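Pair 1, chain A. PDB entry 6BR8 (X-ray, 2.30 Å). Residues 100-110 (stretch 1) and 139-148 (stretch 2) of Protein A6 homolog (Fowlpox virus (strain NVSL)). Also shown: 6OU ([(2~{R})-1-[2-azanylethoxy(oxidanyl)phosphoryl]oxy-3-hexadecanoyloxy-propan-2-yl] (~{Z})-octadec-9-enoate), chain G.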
# COMPACT_ATOMS: atom_id res chain seq x y z
N ASP A 100 -6.87 -10.59 -13.85
CA ASP A 100 -6.35 -11.88 -14.28
C ASP A 100 -5.60 -12.61 -13.17
O ASP A 100 -4.84 -13.55 -13.45
CB ASP A 100 -5.46 -11.69 -15.51
CG ASP A 100 -6.22 -11.12 -16.69
OD1 ASP A 100 -7.47 -11.17 -16.69
OD2 ASP A 100 -5.57 -10.59 -17.62
N ILE A 101 -5.79 -12.20 -11.92
CA ILE A 101 -5.27 -12.92 -10.77
C ILE A 101 -6.36 -13.86 -10.31
O ILE A 101 -7.52 -13.45 -10.16
CB ILE A 101 -4.87 -11.97 -9.63
CG1 ILE A 101 -3.69 -11.09 -10.02
CG2 ILE A 101 -4.55 -12.75 -8.36
CD1 ILE A 101 -3.47 -9.89 -9.03
N THR A 102 -6.00 -15.12 -10.09
CA THR A 102 -6.93 -16.13 -9.60
C THR A 102 -6.47 -16.60 -8.23
O THR A 102 -5.27 -16.80 -7.98
CB THR A 102 -7.01 -17.31 -10.56
OG1 THR A 102 -5.78 -18.04 -10.53
CG2 THR A 102 -7.23 -16.78 -11.96
N ILE A 103 -7.44 -16.76 -7.33
CA ILE A 103 -7.17 -17.23 -5.98
C ILE A 103 -8.17 -18.35 -5.69
O ILE A 103 -9.16 -18.16 -4.98
CB ILE A 103 -7.27 -16.07 -4.97
CG1 ILE A 103 -6.43 -14.90 -5.46
CG2 ILE A 103 -6.76 -16.48 -3.62
CD1 ILE A 103 -6.68 -13.60 -4.74
N ASP A 104 -7.94 -19.52 -6.27
CA ASP A 104 -8.86 -20.61 -6.01
C ASP A 104 -8.63 -21.24 -4.65
O ASP A 104 -9.29 -22.24 -4.32
CB ASP A 104 -8.76 -21.66 -7.13
CG ASP A 104 -7.40 -22.36 -7.19
OD1 ASP A 104 -6.60 -22.23 -6.25
OD2 ASP A 104 -7.14 -23.04 -8.20
N GLY A 105 -7.72 -20.67 -3.85
CA GLY A 105 -7.32 -21.26 -2.59
C GLY A 105 -8.23 -20.95 -1.42
O GLY A 105 -8.07 -21.56 -0.35
N ILE A 106 -9.17 -20.02 -1.59
CA ILE A 106 -10.11 -19.66 -0.54
C ILE A 106 -11.44 -19.29 -1.17
O ILE A 106 -11.50 -18.67 -2.24
CB ILE A 106 -9.53 -18.54 0.36
CG1 ILE A 106 -8.21 -18.99 0.94
CG2 ILE A 106 -10.47 -18.13 1.45
N ASP A 107 -12.52 -19.70 -0.51
CA ASP A 107 -13.85 -19.40 -0.98
C ASP A 107 -14.04 -17.90 -1.09
O ASP A 107 -13.24 -17.11 -0.60
CB ASP A 107 -14.90 -19.98 -0.03
CG ASP A 107 -14.97 -21.49 -0.10
OD1 ASP A 107 -14.43 -22.08 -1.07
OD2 ASP A 107 -15.56 -22.10 0.82
N GLN A 108 -15.13 -17.50 -1.74
CA GLN A 108 -15.41 -16.08 -1.83
C GLN A 108 -15.71 -15.51 -0.45
O GLN A 108 -16.16 -16.21 0.46
CB GLN A 108 -16.57 -15.83 -2.79
N ILE A 109 -15.43 -14.22 -0.31
CA ILE A 109 -15.64 -13.46 0.91
C ILE A 109 -16.95 -12.71 0.74
O ILE A 109 -17.13 -11.98 -0.24
CB ILE A 109 -14.48 -12.47 1.15
CG1 ILE A 109 -13.10 -13.15 1.03
CG2 ILE A 109 -14.66 -11.76 2.48
CD1 ILE A 109 -12.97 -14.51 1.69
N ASN A 110 -17.88 -12.85 1.69
CA ASN A 110 -19.05 -11.97 1.70
C ASN A 110 -19.37 -11.61 3.14
O ASN A 110 -20.15 -12.26 3.84
CB ASN A 110 -20.23 -12.56 0.97
CG ASN A 110 -20.00 -12.58 -0.53
OD1 ASN A 110 -19.19 -11.81 -1.06
ND2 ASN A 110 -20.70 -13.47 -1.22
N ASN A 139 -14.09 -9.85 -6.16
CA ASN A 139 -13.65 -11.14 -5.64
C ASN A 139 -12.14 -11.16 -5.42
O ASN A 139 -11.67 -11.49 -4.33
CB ASN A 139 -14.11 -12.26 -6.59
CG ASN A 139 -13.65 -13.63 -6.14
OD1 ASN A 139 -14.41 -14.37 -5.51
ND2 ASN A 139 -12.43 -14.00 -6.51
N ILE A 140 -11.36 -10.76 -6.44
CA ILE A 140 -9.91 -10.75 -6.27
C ILE A 140 -9.49 -9.77 -5.18
O ILE A 140 -8.63 -10.07 -4.35
CB ILE A 140 -9.18 -10.43 -7.59
CG1 ILE A 140 -9.37 -11.54 -8.64
CG2 ILE A 140 -7.69 -10.16 -7.31
N PHE A 141 -10.06 -8.57 -5.19
CA PHE A 141 -9.61 -7.58 -4.23
C PHE A 141 -9.92 -8.01 -2.81
O PHE A 141 -9.13 -7.78 -1.89
CB PHE A 141 -10.26 -6.22 -4.51
CG PHE A 141 -9.80 -5.13 -3.57
CD1 PHE A 141 -8.68 -4.36 -3.87
CD2 PHE A 141 -10.47 -4.88 -2.38
CE1 PHE A 141 -8.26 -3.35 -3.00
CE2 PHE A 141 -10.06 -3.89 -1.52
CZ PHE A 141 -8.94 -3.13 -1.83
N SER A 142 -11.09 -8.62 -2.61
CA SER A 142 -11.48 -9.03 -1.27
C SER A 142 -10.67 -10.22 -0.80
O SER A 142 -10.31 -10.29 0.38
CB SER A 142 -12.97 -9.35 -1.24
OG SER A 142 -13.72 -8.24 -1.66
N LYS A 143 -10.37 -11.16 -1.70
CA LYS A 143 -9.53 -12.29 -1.30
C LYS A 143 -8.12 -11.83 -0.96
O LYS A 143 -7.56 -12.25 0.05
CB LYS A 143 -9.52 -13.35 -2.40
CG LYS A 143 -10.86 -14.02 -2.63
CD LYS A 143 -10.70 -15.15 -3.62
CE LYS A 143 -12.01 -15.89 -3.84
NZ LYS A 143 -11.86 -16.98 -4.85
N LEU A 144 -7.53 -10.97 -1.80
CA LEU A 144 -6.17 -10.50 -1.56
C LEU A 144 -6.07 -9.75 -0.23
O LEU A 144 -5.20 -10.04 0.59
CB LEU A 144 -5.70 -9.59 -2.69
CG LEU A 144 -5.24 -10.29 -3.94
CD1 LEU A 144 -4.59 -9.22 -4.79
CD2 LEU A 144 -4.25 -11.39 -3.55
N SER A 145 -6.95 -8.77 -0.01
CA SER A 145 -6.82 -7.96 1.19
C SER A 145 -7.15 -8.78 2.42
O SER A 145 -6.60 -8.52 3.50
CB SER A 145 -7.72 -6.72 1.10
OG SER A 145 -9.08 -7.06 0.97
N SER A 146 -8.01 -9.78 2.28
CA SER A 146 -8.23 -10.72 3.36
C SER A 146 -6.96 -11.49 3.68
O SER A 146 -6.67 -11.78 4.85
CB SER A 146 -9.37 -11.66 3.00
OG SER A 146 -9.38 -12.77 3.86
N ILE A 147 -6.17 -11.83 2.66
CA ILE A 147 -4.94 -12.56 2.90
C ILE A 147 -3.89 -11.66 3.54
O ILE A 147 -3.27 -12.03 4.55
CB ILE A 147 -4.41 -13.18 1.60
CG1 ILE A 147 -5.21 -14.44 1.26
CG2 ILE A 147 -2.94 -13.52 1.74
CD1 ILE A 147 -5.18 -14.78 -0.21
N VAL A 148 -3.70 -10.46 2.98
CA VAL A 148 -2.68 -9.53 3.47
C VAL A 148 -2.90 -9.23 4.95
O VAL A 148 -1.98 -9.33 5.76
CB VAL A 148 -2.68 -8.22 2.64
CG1 VAL A 148 -1.84 -7.15 3.32
CG2 VAL A 148 -2.14 -8.45 1.22
C01 6OU G . -8.30 6.15 -0.43
C02 6OU G . -8.74 5.01 0.47
C03 6OU G . -9.58 5.48 1.65
C04 6OU G . -10.17 4.31 2.45
C05 6OU G . -9.56 4.21 3.85
C06 6OU G . -10.39 3.33 4.78
C07 6OU G . -9.81 1.93 4.93
C08 6OU G . -10.71 1.02 5.75
C09 6OU G . -10.09 -0.34 6.06
C10 6OU G . -11.12 -1.45 5.89
C11 6OU G . -10.96 -2.62 6.86
C12 6OU G . -10.12 -2.32 8.11
C13 6OU G . -10.10 -3.51 9.07
C14 6OU G . -11.27 -4.47 8.82
C15 6OU G . -10.86 -5.94 8.75
C16 6OU G . -10.32 -6.38 7.39
O17 6OU G . -10.22 -5.62 6.49
O18 6OU G . -9.93 -7.71 7.21
C19 6OU G . -10.23 -8.20 5.94
C20 6OU G . -11.65 -8.76 6.01
C21 6OU G . -11.59 -10.29 5.97
O22 6OU G . -10.84 -10.65 7.10
P23 6OU G . -11.55 -11.57 8.26
O24 6OU G . -10.50 -12.45 8.90
O25 6OU G . -12.62 -12.43 7.61
O26 6OU G . -12.26 -10.65 9.44
C27 6OU G . -11.96 -9.29 9.59
C28 6OU G . -12.41 -8.85 10.98
N29 6OU G . -12.12 -7.45 11.21
O30 6OU G . -12.50 -8.23 5.02
C31 6OU G . -12.08 -8.21 3.68
O32 6OU G . -12.20 -9.18 3.01
C33 6OU G . -11.52 -6.93 3.04
C34 6OU G . -12.52 -6.29 2.08
C35 6OU G . -12.12 -4.88 1.66
C36 6OU G . -13.33 -3.96 1.56
C37 6OU G . -13.02 -2.66 0.83
C38 6OU G . -12.98 -1.46 1.77
C39 6OU G . -13.17 -0.16 0.98
C40 6OU G . -11.85 0.45 0.51
C41 6OU G . -11.83 0.67 -0.79

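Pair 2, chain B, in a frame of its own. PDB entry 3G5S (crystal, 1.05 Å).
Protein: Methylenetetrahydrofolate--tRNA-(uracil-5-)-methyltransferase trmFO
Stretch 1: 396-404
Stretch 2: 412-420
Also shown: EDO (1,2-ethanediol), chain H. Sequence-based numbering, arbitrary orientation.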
# COMPACT_ATOMS: atom_id res chain seq x y z
N ASN B 396 7.45 -0.56 -3.58
CA ASN B 396 8.81 -0.84 -3.14
C ASN B 396 9.41 -1.90 -4.05
O ASN B 396 8.68 -2.62 -4.75
CB ASN B 396 8.84 -1.29 -1.67
CG ASN B 396 8.16 -2.63 -1.46
OD1 ASN B 396 6.95 -2.69 -1.17
ND2 ASN B 396 8.91 -3.70 -1.62
N TRP B 397 10.74 -2.01 -4.04
CA TRP B 397 11.42 -2.91 -4.96
C TRP B 397 11.22 -4.39 -4.66
O TRP B 397 11.50 -5.23 -5.50
CB TRP B 397 12.91 -2.58 -5.03
CG TRP B 397 13.20 -1.27 -5.68
CD1 TRP B 397 13.85 -0.21 -5.12
CD2 TRP B 397 12.88 -0.88 -7.03
NE1 TRP B 397 13.97 0.81 -6.03
CE2 TRP B 397 13.38 0.43 -7.21
CE3 TRP B 397 12.23 -1.51 -8.09
CZ2 TRP B 397 13.24 1.12 -8.42
CZ3 TRP B 397 12.09 -0.82 -9.30
CH2 TRP B 397 12.60 0.48 -9.45
N GLY B 398 10.74 -4.74 -3.47
CA GLY B 398 10.44 -6.13 -3.17
C GLY B 398 9.28 -6.71 -3.97
O GLY B 398 9.14 -7.94 -4.04
N LEU B 399 8.48 -5.85 -4.59
CA LEU B 399 7.27 -6.27 -5.29
C LEU B 399 7.53 -6.84 -6.68
O LEU B 399 6.67 -7.49 -7.25
CB LEU B 399 6.32 -5.09 -5.44
CG LEU B 399 5.77 -4.53 -4.13
CD1 LEU B 399 4.98 -3.27 -4.40
CD2 LEU B 399 4.91 -5.55 -3.38
N VAL B 400 8.70 -6.56 -7.25
CA VAL B 400 9.04 -7.00 -8.60
C VAL B 400 10.15 -8.04 -8.54
O VAL B 400 10.82 -8.18 -7.52
CB VAL B 400 9.45 -5.82 -9.51
CG1 VAL B 400 8.32 -4.79 -9.61
CG2 VAL B 400 10.74 -5.17 -9.02
N PRO B 401 10.36 -8.80 -9.63
CA PRO B 401 11.41 -9.82 -9.58
C PRO B 401 12.77 -9.18 -9.40
O PRO B 401 12.99 -8.02 -9.75
CB PRO B 401 11.31 -10.48 -10.96
CG PRO B 401 9.91 -10.23 -11.40
CD PRO B 401 9.60 -8.86 -10.89
N PRO B 402 13.71 -9.96 -8.85
CA PRO B 402 15.08 -9.48 -8.71
C PRO B 402 15.70 -9.22 -10.08
O PRO B 402 15.23 -9.73 -11.09
CB PRO B 402 15.80 -10.66 -8.04
CG PRO B 402 14.75 -11.65 -7.67
CD PRO B 402 13.58 -11.39 -8.54
N VAL B 403 16.76 -8.43 -10.09
CA VAL B 403 17.67 -8.44 -11.22
C VAL B 403 18.86 -9.24 -10.74
O VAL B 403 19.56 -8.83 -9.82
CB VAL B 403 18.12 -7.03 -11.63
CG1 VAL B 403 19.28 -7.12 -12.63
CG2 VAL B 403 16.95 -6.26 -12.22
N GLU B 404 19.06 -10.40 -11.35
CA GLU B 404 20.14 -11.27 -10.93
C GLU B 404 21.46 -10.64 -11.35
O GLU B 404 21.55 -9.98 -12.39
CB GLU B 404 19.96 -12.66 -11.54
CG GLU B 404 18.68 -13.37 -11.10
CD GLU B 404 18.73 -13.86 -9.67
OE1 GLU B 404 19.84 -14.19 -9.19
OE2 GLU B 404 17.66 -13.93 -9.03
N LYS B 412 21.22 -2.29 -9.45
CA LYS B 412 20.10 -3.22 -9.59
C LYS B 412 18.78 -2.47 -9.68
O LYS B 412 17.91 -2.82 -10.47
CB LYS B 412 20.06 -4.24 -8.45
CG LYS B 412 21.11 -5.31 -8.61
CD LYS B 412 20.91 -6.50 -7.71
CE LYS B 412 21.91 -7.60 -8.04
NZ LYS B 412 21.59 -8.86 -7.33
N ARG B 413 18.64 -1.41 -8.89
CA ARG B 413 17.42 -0.62 -8.92
C ARG B 413 17.27 0.10 -10.26
O ARG B 413 16.18 0.12 -10.83
CB ARG B 413 17.39 0.36 -7.74
CG ARG B 413 17.25 -0.35 -6.40
CD ARG B 413 17.59 0.54 -5.23
NE ARG B 413 17.55 -0.23 -4.00
CZ ARG B 413 18.16 0.11 -2.88
NH1 ARG B 413 18.86 1.23 -2.82
NH2 ARG B 413 18.06 -0.68 -1.81
N GLN B 414 18.35 0.67 -10.77
CA GLN B 414 18.29 1.29 -12.08
C GLN B 414 17.88 0.27 -13.15
O GLN B 414 17.07 0.57 -14.03
CB GLN B 414 19.63 1.95 -12.42
CG GLN B 414 19.94 3.16 -11.52
CD GLN B 414 21.31 3.77 -11.77
OE1 GLN B 414 21.49 4.99 -11.68
NE2 GLN B 414 22.28 2.93 -12.09
N ALA B 415 18.42 -0.94 -13.07
CA ALA B 415 18.06 -2.00 -13.99
C ALA B 415 16.59 -2.38 -13.86
O ALA B 415 15.91 -2.58 -14.87
CB ALA B 415 18.94 -3.21 -13.78
N MSE B 416 16.09 -2.46 -12.63
CA MSE B 416 14.69 -2.78 -12.39
C MSE B 416 13.77 -1.69 -12.95
O MSE B 416 12.69 -1.98 -13.47
CB MSE B 416 14.43 -2.94 -10.89
CG MSE B 416 15.02 -4.18 -10.26
SE MSE B 416 14.55 -4.22 -8.37
CE MSE B 416 15.20 -6.00 -7.91
N TYR B 417 14.19 -0.44 -12.81
CA TYR B 417 13.43 0.67 -13.34
C TYR B 417 13.29 0.56 -14.86
O TYR B 417 12.19 0.64 -15.40
CB TYR B 417 14.10 1.99 -12.95
CG TYR B 417 13.46 3.24 -13.47
CD1 TYR B 417 13.64 3.64 -14.79
CD2 TYR B 417 12.70 4.06 -12.64
CE1 TYR B 417 13.07 4.80 -15.27
CE2 TYR B 417 12.13 5.22 -13.11
CZ TYR B 417 12.31 5.58 -14.42
OH TYR B 417 11.75 6.74 -14.89
N ARG B 418 14.41 0.36 -15.55
CA ARG B 418 14.35 0.29 -17.00
C ARG B 418 13.54 -0.90 -17.48
O ARG B 418 12.73 -0.78 -18.40
CB ARG B 418 15.75 0.19 -17.58
CG ARG B 418 16.53 1.46 -17.50
CD ARG B 418 17.75 1.38 -18.38
NE ARG B 418 18.54 2.61 -18.29
CZ ARG B 418 19.20 3.14 -19.30
NH1 ARG B 418 19.18 2.56 -20.49
NH2 ARG B 418 19.90 4.26 -19.12
N ARG B 419 13.76 -2.04 -16.85
CA ARG B 419 13.04 -3.25 -17.22
C ARG B 419 11.54 -3.08 -16.98
O ARG B 419 10.72 -3.46 -17.82
CB ARG B 419 13.57 -4.43 -16.41
CG ARG B 419 12.92 -5.76 -16.73
CD ARG B 419 13.35 -6.84 -15.73
NE ARG B 419 12.87 -6.51 -14.40
CZ ARG B 419 13.19 -7.17 -13.29
NH1 ARG B 419 14.00 -8.22 -13.35
NH2 ARG B 419 12.68 -6.79 -12.13
N GLY B 420 11.19 -2.51 -15.84
CA GLY B 420 9.80 -2.37 -15.47
C GLY B 420 9.06 -1.39 -16.35
O GLY B 420 7.91 -1.63 -16.75
C1 EDO H . 17.90 -4.10 -4.59
O1 EDO H . 18.07 -4.88 -3.40
C2 EDO H . 16.45 -3.65 -4.71
O2 EDO H . 16.17 -2.70 -3.68
O HOH W 1 21.53 -11.77 -7.63

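A backbone arrangement fixes where side chains start, not how they fill the space between, and these two pairs make the point well. In each, a helix is crossed by a segment that bends back over it, and the backbones of 14 central residues superpose with an RMSD of 1.0 Å. Residues 103-109 of pair 1 match 397-403 of pair 2, and helix residues 139-147 match 412-420. The buried areas are also close, 568 and 585 Å².

The first inward position of the bent segment is Ile A103 in pair 1 and Trp B397 in pair 2. The isoleucine reaches the helix with its tip, CD1 lying 3.5 Å from CD2 of Leu A144, while its CG2 lies 4.1 Å from CD1 of Ile A147. More of the larger indole residue is covered by the helix, 119 Å² against 103 Å² for the isoleucine. CG of Arg B413, matched to Ile A140, sits over the face of its five-membered ring, 3.8 Å from the centroid, and CZ3 of Trp B397 lies 3.5 Å from CB of Met B416. Where Ile A147 supplies a side chain, pair 2 has Gly B420.

The central helix position differs sharply in chemistry. Lys A143 and Met B416, a selenomethionine, both point toward the bent segment, with side-chain centres 1.1 Å apart after superposition. Lys A143 extends with chi2 to chi4 all t, so its aliphatic part packs while its amine reaches the turn that runs from Ile A103 to Ile A106: NZ donates to O of Ile A103 at 2.9 Å and, weakly, to O of Ile A106 at 3.1 Å. Met B416 has no proton to give and packs instead, its SE 4.0 Å from CG2 of Val B400, the match of Ile A106, and its CE 3.6 Å from CA of Pro B402.

Polar anchoring in pair 2 falls mainly to Arg B419, at the position of Ser A146, with a weak hydrogen bond from NZ of Lys B412 to O of Val B403 at 3.2 Å. NH2 of Arg B419 donates to O of Pro B401 at 2.7 Å and its NH1 to O of Pro B402 at 3.0 Å, so one guanidinium holds two successive carbonyls. Ser A146 is too short for this; its CB merely lies 4.5 Å from CG1 of Ile A109.

The last inward pair is Ile A109 and Val B403. Near them stand the small residues Ser A142 and Ala B415: CB of Ile A109 is 4.2 Å from CB of Ser A142, and CG2 of Val B403 is 4.0 Å from CB of Ala B415. Here the small helix residues nearly coincide, their side-chain centres 0.7 Å apart, although those of the branched residues differ by 3.0 Å; elsewhere, lysine or arginine ties down the loop from different helix positions.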